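Local coordinates for protein fimbrial subunit type 1 (Actinomyces oris, PDB 3UXF) that forms the shaft of type 1 fimbriae as their major pilin subunit on the surface of this Gram-positive oral bacterium, at residues A41-T46 with W170-H175; S75-T80 with V140-T145; T82-D87 with A109-T114; A131-G136 with V157-T162. All coordinates share one frame; numbering follows the deposited sequence.

Contact 1: residues A41-T46 with W170-H175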
loop_
_atom_site.group_PDB
_atom_site.type_symbol
_atom_site.label_atom_id
_atom_site.label_comp_id
_atom_site.label_asym_id
_atom_site.label_seq_id
_atom_site.Cartn_x
_atom_site.Cartn_y
_atom_site.Cartn_z
ATOM N N ALA A 41 27.718 -18.222 -33.809
ATOM C CA ALA A 41 27.936 -16.922 -33.172
ATOM C C ALA A 41 27.952 -17.056 -31.665
ATOM O O ALA A 41 27.207 -17.859 -31.102
ATOM C CB ALA A 41 26.866 -15.919 -33.583
ATOM N N ALA A 42 28.787 -16.240 -31.022
ATOM C CA ALA A 42 28.684 -16.056 -29.569
ATOM C C ALA A 42 27.396 -15.305 -29.299
ATOM O O ALA A 42 26.996 -14.438 -30.081
ATOM C CB ALA A 42 29.876 -15.257 -29.026
ATOM N N THR A 43 26.750 -15.658 -28.187
ATOM C CA THR A 43 25.506 -14.986 -27.797
ATOM C C THR A 43 25.520 -14.692 -26.320
ATOM O O THR A 43 26.203 -15.364 -25.553
ATOM C CB THR A 43 24.274 -15.867 -28.067
ATOM O OG1 THR A 43 24.467 -17.162 -27.502
ATOM C CG2 THR A 43 23.962 -15.980 -29.589
ATOM N N THR A 44 24.722 -13.699 -25.903
ATOM C CA THR A 44 24.425 -13.529 -24.477
ATOM C C THR A 44 22.972 -13.107 -24.336
ATOM O O THR A 44 22.386 -12.566 -25.281
ATOM C CB THR A 44 25.326 -12.470 -23.763
ATOM O OG1 THR A 44 25.147 -11.203 -24.385
ATOM C CG2 THR A 44 26.837 -12.850 -23.844
ATOM N N LEU A 45 22.398 -13.375 -23.159
ATOM C CA LEU A 45 21.033 -12.949 -22.855
ATOM C C LEU A 45 21.086 -12.288 -21.488
ATOM O O LEU A 45 21.477 -12.941 -20.545
ATOM C CB LEU A 45 20.096 -14.152 -22.807
ATOM C CG LEU A 45 18.697 -13.796 -22.289
ATOM C CD1 LEU A 45 18.021 -12.746 -23.167
ATOM C CD2 LEU A 45 17.845 -15.082 -22.166
ATOM N N THR A 46 20.679 -11.028 -21.382
ATOM C CA THR A 46 20.753 -10.304 -20.108
ATOM C C THR A 46 19.336 -9.915 -19.730
ATOM O O THR A 46 18.683 -9.164 -20.452
ATOM C CB THR A 46 21.613 -9.057 -20.248
ATOM O OG1 THR A 46 22.941 -9.460 -20.613
ATOM C CG2 THR A 46 21.718 -8.315 -18.893
ATOM N N TRP A 170 21.787 -8.131 -36.963
ATOM C CA TRP A 170 21.320 -9.184 -36.086
ATOM C C TRP A 170 22.001 -8.890 -34.755
ATOM O O TRP A 170 23.212 -8.698 -34.709
ATOM C CB TRP A 170 21.773 -10.556 -36.585
ATOM C CG TRP A 170 20.900 -11.190 -37.626
ATOM C CD1 TRP A 170 21.233 -11.447 -38.922
ATOM C CD2 TRP A 170 19.561 -11.675 -37.455
ATOM N NE1 TRP A 170 20.186 -12.050 -39.572
ATOM C CE2 TRP A 170 19.146 -12.200 -38.694
ATOM C CE3 TRP A 170 18.672 -11.710 -36.379
ATOM C CZ2 TRP A 170 17.885 -12.752 -38.885
ATOM C CZ3 TRP A 170 17.419 -12.257 -36.572
ATOM C CH2 TRP A 170 17.038 -12.772 -37.815
ATOM N N ASN A 171 21.230 -8.837 -33.677
ATOM C CA ASN A 171 21.797 -8.576 -32.359
ATOM C C ASN A 171 21.922 -9.873 -31.573
ATOM O O ASN A 171 20.922 -10.492 -31.231
ATOM C CB ASN A 171 20.938 -7.565 -31.600
ATOM C CG ASN A 171 21.384 -7.380 -30.163
ATOM O OD1 ASN A 171 22.539 -7.615 -29.826
ATOM N ND2 ASN A 171 20.462 -6.956 -29.311
ATOM N N TYR A 172 23.157 -10.289 -31.305
ATOM C CA TYR A 172 23.408 -11.550 -30.617
ATOM C C TYR A 172 23.556 -11.394 -29.105
ATOM O O TYR A 172 23.696 -12.376 -28.389
ATOM C CB TYR A 172 24.652 -12.236 -31.191
ATOM C CG TYR A 172 24.511 -12.688 -32.627
ATOM C CD1 TYR A 172 24.150 -13.990 -32.932
ATOM C CD2 TYR A 172 24.746 -11.813 -33.677
ATOM C CE1 TYR A 172 24.023 -14.408 -34.239
ATOM C CE2 TYR A 172 24.621 -12.227 -34.990
ATOM C CZ TYR A 172 24.260 -13.525 -35.263
ATOM O OH TYR A 172 24.133 -13.944 -36.563
ATOM N N ASN A 173 23.533 -10.156 -28.630
ATOM C CA ASN A 173 23.639 -9.878 -27.204
ATOM C C ASN A 173 22.365 -9.179 -26.777
ATOM O O ASN A 173 22.284 -7.955 -26.778
ATOM C CB ASN A 173 24.863 -9.014 -26.926
ATOM C CG ASN A 173 26.152 -9.685 -27.353
ATOM O OD1 ASN A 173 26.785 -9.276 -28.321
ATOM N ND2 ASN A 173 26.536 -10.730 -26.639
ATOM N N VAL A 174 21.351 -9.980 -26.484
ATOM C CA VAL A 174 20.018 -9.473 -26.231
ATOM C C VAL A 174 19.772 -9.089 -24.779
ATOM O O VAL A 174 20.163 -9.799 -23.859
ATOM C CB VAL A 174 18.956 -10.491 -26.690
ATOM C CG1 VAL A 174 17.562 -9.986 -26.387
ATOM C CG2 VAL A 174 19.116 -10.777 -28.173
ATOM N N HIS A 175 19.118 -7.949 -24.599
ATOM C CA HIS A 175 18.747 -7.462 -23.282
ATOM C C HIS A 175 17.234 -7.423 -23.210
ATOM O O HIS A 175 16.581 -6.899 -24.105
ATOM C CB HIS A 175 19.311 -6.064 -23.047
ATOM C CG HIS A 175 20.790 -6.042 -22.834
ATOM N ND1 HIS A 175 21.359 -5.841 -21.597
ATOM C CD2 HIS A 175 21.817 -6.208 -23.699
ATOM C CE1 HIS A 175 22.674 -5.881 -21.708
ATOM N NE2 HIS A 175 22.978 -6.103 -22.974
HETATM O O HOH W 1 23.045 -9.581 -23.430
#
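N173 reaches across to T44 with its amide: ND2 donates to OG1 over 2.7 Å, nearly straight at 167° and with the hydroxyl lying close to the amide plane. The T44 hydroxyl is set between its own backbone N and carbonyl carbon (chi1 60°), where it also meets a water. That water bonds the T46 hydroxyl as well and donates to V174 O, so one solvent molecule links three groups on the face that carries T44 and T46. Next along the same face, T46 lays its CB over one face of the H175 imidazole, a CH-pi contact with CB 3.8 Å from the ring centroid; the two side chains run side by side. H175 ND1 is held by H48. At the other end Y172 is touched obliquely by A41, CB to CE1 3.3 Å, while T43 CG2 sits at the ring edge; the phenol OH bonds the backbone N of D38. Beneath these side chains the backbones run parallel: T44 N to Y172 O at 3.0 Å, V174 N to T44 O, and T46 N to V174 O at 2.8 Å. Just before the pairing begins, N171 OD1 accepts from N173 N in an Asx turn. Strands 44-48 and 170-176 are the central pair of a four-stranded mixed sheet, between 125-128 and 161-162, and L45 and V174 pack against V157 of strand 155-159 in the facing sheet.

Contact 2: residues S75-T80 with V140-T145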
loop_
_atom_site.group_PDB
_atom_site.type_symbol
_atom_site.label_atom_id
_atom_site.label_comp_id
_atom_site.label_asym_id
_atom_site.label_seq_id
_atom_site.Cartn_x
_atom_site.Cartn_y
_atom_site.Cartn_z
ATOM N N SER A 75 17.468 -8.059 -6.306
ATOM C CA SER A 75 18.447 -9.135 -6.152
ATOM C C SER A 75 17.784 -10.428 -5.750
ATOM O O SER A 75 16.643 -10.440 -5.308
ATOM C CB SER A 75 19.491 -8.759 -5.092
ATOM O OG SER A 75 18.908 -8.778 -3.798
ATOM N N ASP A 76 18.514 -11.536 -5.916
ATOM C CA ASP A 76 18.088 -12.833 -5.441
ATOM C C ASP A 76 16.868 -13.412 -6.142
ATOM O O ASP A 76 16.135 -14.202 -5.558
ATOM C CB ASP A 76 17.880 -12.838 -3.905
ATOM C CG ASP A 76 18.129 -14.194 -3.307
ATOM O OD1 ASP A 76 18.989 -14.932 -3.855
ATOM O OD2 ASP A 76 17.443 -14.557 -2.326
ATOM N N VAL A 77 16.707 -13.087 -7.423
ATOM C CA VAL A 77 15.637 -13.648 -8.217
ATOM C C VAL A 77 16.266 -14.629 -9.204
ATOM O O VAL A 77 17.215 -14.270 -9.867
ATOM C CB VAL A 77 14.923 -12.553 -9.004
ATOM C CG1 VAL A 77 13.897 -13.152 -9.914
ATOM C CG2 VAL A 77 14.247 -11.570 -8.019
ATOM N N GLU A 78 15.739 -15.837 -9.273
ATOM C CA GLU A 78 16.301 -16.830 -10.208
ATOM C C GLU A 78 15.509 -16.843 -11.507
ATOM O O GLU A 78 14.275 -16.917 -11.481
ATOM C CB GLU A 78 16.234 -18.212 -9.582
ATOM C CG GLU A 78 16.838 -19.270 -10.460
ATOM C CD GLU A 78 16.559 -20.657 -9.914
ATOM O OE1 GLU A 78 15.481 -21.225 -10.184
ATOM O OE2 GLU A 78 17.432 -21.171 -9.177
ATOM N N PHE A 79 16.207 -16.796 -12.646
ATOM C CA PHE A 79 15.603 -17.016 -13.956
ATOM C C PHE A 79 16.117 -18.300 -14.536
ATOM O O PHE A 79 17.288 -18.616 -14.379
ATOM C CB PHE A 79 15.916 -15.862 -14.915
ATOM C CG PHE A 79 15.078 -14.646 -14.639
ATOM C CD1 PHE A 79 13.851 -14.521 -15.230
ATOM C CD2 PHE A 79 15.516 -13.665 -13.767
ATOM C CE1 PHE A 79 13.027 -13.406 -14.965
ATOM C CE2 PHE A 79 14.696 -12.567 -13.485
ATOM C CZ PHE A 79 13.472 -12.428 -14.129
ATOM N N THR A 80 15.219 -19.037 -15.160
ATOM C CA THR A 80 15.583 -20.229 -15.907
ATOM C C THR A 80 15.308 -19.966 -17.385
ATOM O O THR A 80 14.267 -19.432 -17.743
ATOM C CB THR A 80 14.767 -21.412 -15.444
ATOM O OG1 THR A 80 15.127 -21.709 -14.097
ATOM C CG2 THR A 80 15.054 -22.628 -16.327
ATOM N N VAL A 140 11.815 -18.082 -21.213
ATOM C CA VAL A 140 12.419 -17.522 -20.011
ATOM C C VAL A 140 11.389 -17.434 -18.906
ATOM O O VAL A 140 10.319 -16.833 -19.097
ATOM C CB VAL A 140 12.994 -16.131 -20.292
ATOM C CG1 VAL A 140 13.742 -15.582 -19.055
ATOM C CG2 VAL A 140 13.919 -16.185 -21.530
ATOM N N SER A 141 11.703 -18.012 -17.761
ATOM C CA SER A 141 10.749 -18.033 -16.657
ATOM C C SER A 141 11.426 -17.674 -15.337
ATOM O O SER A 141 12.541 -18.117 -15.035
ATOM C CB SER A 141 10.107 -19.420 -16.578
ATOM O OG SER A 141 9.158 -19.466 -15.515
ATOM N N GLU A 142 10.743 -16.876 -14.520
ATOM C CA GLU A 142 11.257 -16.602 -13.193
ATOM C C GLU A 142 10.909 -17.752 -12.261
ATOM O O GLU A 142 9.737 -17.990 -11.974
ATOM C CB GLU A 142 10.652 -15.298 -12.663
ATOM C CG GLU A 142 11.216 -14.852 -11.337
ATOM C CD GLU A 142 10.738 -13.447 -10.962
ATOM O OE1 GLU A 142 10.654 -12.576 -11.850
ATOM O OE2 GLU A 142 10.483 -13.205 -9.769
ATOM N N THR A 143 11.921 -18.490 -11.821
ATOM C CA THR A 143 11.675 -19.763 -11.141
ATOM C C THR A 143 11.924 -19.759 -9.634
ATOM O O THR A 143 11.606 -20.750 -8.948
ATOM C CB THR A 143 12.516 -20.888 -11.779
ATOM O OG1 THR A 143 13.865 -20.430 -11.954
ATOM C CG2 THR A 143 11.931 -21.273 -13.142
ATOM N N ARG A 144 12.553 -18.699 -9.128
ATOM C CA ARG A 144 12.555 -18.464 -7.675
ATOM C C ARG A 144 12.444 -16.985 -7.384
ATOM O O ARG A 144 13.247 -16.177 -7.873
ATOM C CB ARG A 144 13.800 -19.026 -6.968
ATOM C CG ARG A 144 13.587 -19.040 -5.450
ATOM C CD ARG A 144 14.812 -19.422 -4.644
ATOM N NE ARG A 144 16.026 -18.764 -5.115
ATOM C CZ ARG A 144 16.356 -17.490 -4.889
ATOM N NH1 ARG A 144 15.563 -16.671 -4.197
ATOM N NH2 ARG A 144 17.498 -17.030 -5.383
ATOM N N THR A 145 11.466 -16.640 -6.539
ATOM C CA THR A 145 11.089 -15.265 -6.314
ATOM C C THR A 145 10.962 -15.068 -4.818
ATOM O O THR A 145 10.170 -15.762 -4.215
ATOM C CB THR A 145 9.708 -14.988 -6.935
ATOM O OG1 THR A 145 9.717 -15.332 -8.341
ATOM C CG2 THR A 145 9.317 -13.521 -6.774
#
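E78 meets T143 and R144 together, a classic beta bulge in the antiparallel pairing of strands 78-84 and 136-144. Its carbonyl O takes T143 N at 2.9 Å and, more weakly, R144 N, while E78 N donates to R144 O. Past the bulge the pairing is regular: T80 and S141 exchange both backbone bonds, T80 N to S141 O at 175°. In the bulge the T143 side chain points toward the partner strand, and its hydroxyl is used twice: OG1 donates to E78 OE1 through the anti lone pair of that oxygen and accepts from T80 OG1 at 2.8 Å. The hydrogen-bond chain thus runs from T80 through T143 to the E78 carboxylate. On the face of F79 and E142, CG of the glutamate lies over one face of the phenyl ring; OE1 is satisfied by K49 and A152 N, and OE2 by the T145 hydroxyl. S141 OG bonds D154. At the end of strand 136-144, R144, bent at chi3 (44°), folds its guanidinium onto D76, just ahead of strand 78-84. Both terminal nitrogens make weak bonds to the D76 carbonyl, and in the salt bridge R144 NH2 comes to D76 OD1 at 3.0 Å from above the carboxylate plane, 66° out of it.

Contact 3: residues T82-D87 with A109-T114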
loop_
_atom_site.group_PDB
_atom_site.type_symbol
_atom_site.label_atom_id
_atom_site.label_comp_id
_atom_site.label_asym_id
_atom_site.label_seq_id
_atom_site.Cartn_x
_atom_site.Cartn_y
_atom_site.Cartn_z
ATOM N N THR A 82 14.919 -22.034 -21.070
ATOM C CA THR A 82 14.823 -23.368 -21.656
ATOM C C THR A 82 14.869 -23.248 -23.177
ATOM O O THR A 82 14.060 -22.521 -23.756
ATOM C CB THR A 82 13.516 -24.045 -21.255
ATOM O OG1 THR A 82 13.460 -24.119 -19.824
ATOM C CG2 THR A 82 13.439 -25.448 -21.858
ATOM N N LYS A 83 15.822 -23.921 -23.841
ATOM C CA LYS A 83 15.887 -23.839 -25.300
ATOM C C LYS A 83 14.696 -24.520 -25.967
ATOM O O LYS A 83 14.271 -25.590 -25.526
ATOM C CB LYS A 83 17.192 -24.458 -25.841
ATOM C CG LYS A 83 17.458 -24.124 -27.314
ATOM C CD LYS A 83 18.871 -24.606 -27.734
ATOM C CE LYS A 83 18.905 -25.240 -29.122
ATOM N NZ LYS A 83 18.457 -24.418 -30.253
ATOM N N LEU A 84 14.136 -23.875 -26.981
ATOM C CA LEU A 84 12.973 -24.433 -27.670
ATOM C C LEU A 84 13.455 -25.225 -28.858
ATOM O O LEU A 84 14.551 -24.979 -29.399
ATOM C CB LEU A 84 12.016 -23.339 -28.118
ATOM C CG LEU A 84 11.503 -22.437 -26.981
ATOM C CD1 LEU A 84 10.428 -21.502 -27.506
ATOM C CD2 LEU A 84 10.982 -23.259 -25.782
ATOM N N ASN A 85 12.633 -26.187 -29.272
ATOM C CA ASN A 85 13.003 -27.044 -30.393
ATOM C C ASN A 85 12.610 -26.394 -31.712
ATOM O O ASN A 85 11.715 -26.861 -32.435
ATOM C CB ASN A 85 12.314 -28.392 -30.234
ATOM C CG ASN A 85 12.948 -29.240 -29.142
ATOM O OD1 ASN A 85 12.256 -29.955 -28.406
ATOM N ND2 ASN A 85 14.272 -29.165 -29.033
ATOM N N VAL A 86 13.275 -25.280 -32.002
ATOM C CA VAL A 86 13.193 -24.622 -33.297
ATOM C C VAL A 86 14.612 -24.300 -33.723
ATOM O O VAL A 86 15.473 -23.962 -32.902
ATOM C CB VAL A 86 12.359 -23.308 -33.282
ATOM C CG1 VAL A 86 10.862 -23.607 -33.041
ATOM C CG2 VAL A 86 12.905 -22.337 -32.252
ATOM N N ASP A 87 14.881 -24.449 -35.013
ATOM C CA ASP A 87 16.224 -24.180 -35.506
ATOM C C ASP A 87 16.241 -22.795 -36.138
ATOM O O ASP A 87 15.722 -22.608 -37.245
ATOM C CB ASP A 87 16.583 -25.252 -36.562
ATOM C CG ASP A 87 17.997 -25.127 -37.088
ATOM O OD1 ASP A 87 18.645 -24.083 -36.879
ATOM O OD2 ASP A 87 18.480 -26.116 -37.729
ATOM N N ALA A 109 5.189 -26.084 -25.373
ATOM C CA ALA A 109 5.120 -27.379 -26.036
ATOM C C ALA A 109 6.398 -27.675 -26.822
ATOM O O ALA A 109 6.658 -28.817 -27.193
ATOM C CB ALA A 109 3.897 -27.437 -26.963
ATOM N N LEU A 110 7.191 -26.636 -27.080
ATOM C CA LEU A 110 8.454 -26.788 -27.830
ATOM C C LEU A 110 9.693 -26.916 -26.942
ATOM O O LEU A 110 10.823 -26.965 -27.443
ATOM C CB LEU A 110 8.634 -25.610 -28.788
ATOM C CG LEU A 110 7.662 -25.500 -29.950
ATOM C CD1 LEU A 110 7.710 -24.085 -30.481
ATOM C CD2 LEU A 110 7.976 -26.508 -31.034
ATOM N N LYS A 111 9.500 -27.008 -25.625
ATOM C CA LYS A 111 10.640 -27.041 -24.713
ATOM C C LYS A 111 11.513 -28.247 -24.899
ATOM O O LYS A 111 10.996 -29.365 -24.964
ATOM C CB LYS A 111 10.196 -26.980 -23.243
ATOM C CG LYS A 111 9.745 -25.601 -22.806
ATOM C CD LYS A 111 9.495 -25.525 -21.302
ATOM C CE LYS A 111 8.131 -26.083 -20.943
ATOM N NZ LYS A 111 7.921 -25.999 -19.458
ATOM N N SER A 112 12.827 -28.020 -24.952
ATOM C CA SER A 112 13.817 -29.099 -24.943
ATOM C C SER A 112 14.198 -29.373 -23.498
ATOM O O SER A 112 13.679 -28.732 -22.591
ATOM C CB SER A 112 15.074 -28.699 -25.736
ATOM O OG SER A 112 15.882 -27.782 -25.009
ATOM N N THR A 113 15.148 -30.285 -23.298
ATOM C CA THR A 113 15.717 -30.519 -21.989
ATOM C C THR A 113 16.961 -29.661 -21.732
ATOM O O THR A 113 17.618 -29.818 -20.707
ATOM C CB THR A 113 16.103 -31.997 -21.802
ATOM O OG1 THR A 113 16.975 -32.389 -22.864
ATOM C CG2 THR A 113 14.861 -32.850 -21.837
ATOM N N THR A 114 17.274 -28.751 -22.655
ATOM C CA THR A 114 18.415 -27.867 -22.480
ATOM C C THR A 114 18.022 -26.650 -21.638
ATOM O O THR A 114 17.261 -25.800 -22.100
ATOM C CB THR A 114 18.934 -27.403 -23.840
ATOM O OG1 THR A 114 19.399 -28.557 -24.563
ATOM C CG2 THR A 114 20.079 -26.421 -23.694
HETATM O O HOH W 2 8.952 -29.935 -28.861
#
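S112 points its side chain at the edge of strand 78-84 and grips the K83 carbonyl twice. Its backbone N donates to K83 O at 2.9 Å, nearly in line with the C=O bond, whereas S112 OG donates to the same oxygen at 2.8 Å from above the carbonyl plane. The hydroxyl can do this because chi1 of 75° places it between the serine's own N and carbonyl carbon; there it also accepts from T114 N, closing an ST turn as the chain rounds its corner at T113. T114 O then receives K83 N, and the CB atoms of K83 and T114 lie 4.0 Å apart.

Around this polar centre the aliphatic groups pack at different angles. T82 puts CG2 against CG of K111, the two side chains slanting across each other, and L84 CD2 comes to the same lysine methylene. L84 and L110 meet through their CB atoms, while the V86 and L110 side chains cross at about a right angle, CG1 of V86 4.1 Å from CD1 of L110. N85, centre of an inverse gamma turn, gives its backbone N to L110 O at 2.7 Å and rests its amide ND2 against S112 CB at 3.4 Å. Short strand 111-112 thus pairs antiparallel with the end of strand 78-84, whose L84 packs against L139 of strand 136-144, while V86 and L110 both lean on T96 of helix 91-99.

Contact 4: residues A131-G136 with V157-T162. With CA (calcium ion), chain D.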
loop_
_atom_site.group_PDB
_atom_site.type_symbol
_atom_site.label_atom_id
_atom_site.label_comp_id
_atom_site.label_asym_id
_atom_site.label_seq_id
_atom_site.Cartn_x
_atom_site.Cartn_y
_atom_site.Cartn_z
ATOM N N ALA A 131 28.640 -19.283 -22.761
ATOM C CA ALA A 131 28.660 -20.702 -22.382
ATOM C C ALA A 131 27.263 -21.262 -22.154
ATOM O O ALA A 131 27.030 -22.466 -22.325
ATOM C CB ALA A 131 29.557 -20.959 -21.120
ATOM N N GLN A 132 26.350 -20.383 -21.707
ATOM C CA GLN A 132 25.000 -20.815 -21.374
ATOM C C GLN A 132 23.984 -20.684 -22.487
ATOM O O GLN A 132 22.855 -21.142 -22.341
ATOM C CB GLN A 132 24.503 -19.998 -20.194
ATOM C CG GLN A 132 25.225 -20.275 -18.905
ATOM C CD GLN A 132 24.750 -19.315 -17.824
ATOM O OE1 GLN A 132 24.893 -18.101 -17.970
ATOM N NE2 GLN A 132 24.192 -19.862 -16.731
ATOM N N THR A 133 24.365 -20.072 -23.599
ATOM C CA THR A 133 23.379 -19.792 -24.631
ATOM C C THR A 133 23.954 -20.086 -26.000
ATOM O O THR A 133 25.174 -20.006 -26.209
ATOM C CB THR A 133 22.921 -18.304 -24.636
ATOM O OG1 THR A 133 24.039 -17.417 -24.825
ATOM C CG2 THR A 133 22.200 -17.945 -23.353
ATOM N N GLU A 134 23.073 -20.426 -26.926
ATOM C CA GLU A 134 23.488 -20.590 -28.312
ATOM C C GLU A 134 22.416 -19.956 -29.189
ATOM O O GLU A 134 21.373 -19.525 -28.685
ATOM C CB GLU A 134 23.677 -22.072 -28.650
ATOM C CG GLU A 134 22.441 -22.900 -28.480
ATOM C CD GLU A 134 22.706 -24.402 -28.615
ATOM O OE1 GLU A 134 22.807 -24.885 -29.762
ATOM O OE2 GLU A 134 22.789 -25.088 -27.572
ATOM N N VAL A 135 22.701 -19.847 -30.484
ATOM C CA VAL A 135 21.687 -19.374 -31.430
ATOM C C VAL A 135 20.442 -20.227 -31.315
ATOM O O VAL A 135 20.472 -21.474 -31.441
ATOM C CB VAL A 135 22.231 -19.388 -32.874
ATOM C CG1 VAL A 135 21.126 -19.164 -33.879
ATOM C CG2 VAL A 135 23.288 -18.282 -33.011
ATOM N N GLY A 136 19.316 -19.570 -31.070
ATOM C CA GLY A 136 18.056 -20.271 -30.936
ATOM C C GLY A 136 17.033 -19.494 -30.136
ATOM O O GLY A 136 17.268 -18.354 -29.753
ATOM N N VAL A 157 12.306 -15.431 -26.093
ATOM C CA VAL A 157 13.285 -14.549 -26.693
ATOM C C VAL A 157 14.050 -15.327 -27.763
ATOM O O VAL A 157 14.168 -16.556 -27.663
ATOM C CB VAL A 157 14.230 -14.007 -25.620
ATOM C CG1 VAL A 157 15.098 -15.101 -25.020
ATOM C CG2 VAL A 157 15.043 -12.838 -26.149
ATOM N N THR A 158 14.519 -14.640 -28.801
ATOM C CA THR A 158 15.393 -15.271 -29.773
ATOM C C THR A 158 16.802 -14.682 -29.652
ATOM O O THR A 158 16.950 -13.478 -29.419
ATOM C CB THR A 158 14.888 -15.093 -31.232
ATOM O OG1 THR A 158 14.817 -13.712 -31.624
ATOM C CG2 THR A 158 13.495 -15.669 -31.379
ATOM N N LEU A 159 17.806 -15.532 -29.821
ATOM C CA LEU A 159 19.192 -15.092 -29.974
ATOM C C LEU A 159 19.613 -15.573 -31.340
ATOM O O LEU A 159 19.702 -16.780 -31.563
ATOM C CB LEU A 159 20.064 -15.825 -28.972
ATOM C CG LEU A 159 20.168 -15.357 -27.514
ATOM C CD1 LEU A 159 19.250 -14.189 -27.016
ATOM C CD2 LEU A 159 20.407 -16.497 -26.497
ATOM N N PRO A 160 19.890 -14.655 -32.285
ATOM C CA PRO A 160 19.808 -13.194 -32.178
ATOM C C PRO A 160 18.392 -12.679 -32.392
ATOM O O PRO A 160 17.459 -13.452 -32.678
ATOM C CB PRO A 160 20.693 -12.724 -33.340
ATOM C CG PRO A 160 20.446 -13.807 -34.412
ATOM C CD PRO A 160 20.278 -15.096 -33.638
ATOM N N MET A 161 18.239 -11.362 -32.244
ATOM C CA MET A 161 17.053 -10.614 -32.616
ATOM C C MET A 161 17.484 -9.690 -33.712
ATOM O O MET A 161 18.646 -9.288 -33.742
ATOM C CB MET A 161 16.610 -9.704 -31.450
ATOM C CG MET A 161 15.818 -10.417 -30.397
ATOM S SD MET A 161 15.323 -9.185 -29.183
ATOM C CE MET A 161 14.208 -8.215 -30.179
ATOM N N THR A 162 16.550 -9.295 -34.564
ATOM C CA THR A 162 16.820 -8.263 -35.543
ATOM C C THR A 162 16.692 -6.942 -34.792
ATOM O O THR A 162 15.672 -6.685 -34.164
ATOM C CB THR A 162 15.814 -8.303 -36.702
ATOM O OG1 THR A 162 16.028 -9.485 -37.479
ATOM C CG2 THR A 162 15.975 -7.085 -37.598
HETATM CA CA CA D . 27.387 -20.178 -27.021
HETATM O O HOH W 3 27.500 -21.214 -29.228
HETATM O O HOH W 4 26.271 -18.751 -28.702
HETATM O O HOH W 5 29.661 -20.964 -26.813
HETATM O O HOH W 6 26.918 -22.440 -26.501
#
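G136 and L159 exchange two backbone hydrogen bonds, both 2.9 Å, G136 N to L159 O and L159 N to G136 O, forming an antiparallel hydrogen-bonded pair where strand 136-144 begins beside strand 155-159. The glycine backbone (phi 157°, psi -175°) would press any CB against the carbonyl oxygen of V135, so this conformation calls for a residue without a side chain.

L159 lays its isobutyl group against T133: CD2 comes to 3.6 Å from T133 CB, the two side chains crossing at about a right angle. V135 sits beside the L159 carbonyl, its CA 3.3 Å from L159 O in a CA-H...O contact, and its CG1, anti to the backbone N (chi1 169°), touches both L159 O and P160 CD. The peptide before P160 is cis, and T158 OG1, one residue before L159, donates to P160 O across the break between strands 155-159 and 161-162.

T133 works in two directions. Its hydroxyl is engaged with T43 and with the carbonyl of T129, while its own carbonyl O binds calcium at 2.4 Å. Four waters and D130 help complete the metal's shell. The chain 131-136 leads from strand 125-128 past the ion into strand 136-144, crossing from one sheet to the other, while L159 packs on V174 of strand 170-176 and P160 on W170 and Y172.

Overall arrangement
All four contacts belong to the N-terminal pilin domain, where two four-stranded sheets pack face to face. Contact 1 lies in the mixed sheet; contacts 2 and 3 sit toward opposite ends of strand 78-84 in the antiparallel sheet, their centres about 19 Å apart. Contact 4 bridges the sheets: its centre is about 6 Å from that of contact 1, T43 OG1 lies 2.7 Å from T133 OG1, and the T43 side chain comes within about 4 Å of the calcium that T133 binds. V140 of contact 2 meets L45 across the sheets (CG2 to CD2, 4.1 Å) and V157 of contact 4 in its own sheet (CG2 to CG1, 3.8 Å). K83 of contact 3 reaches V135, its NZ 3.8 Å from V135 O.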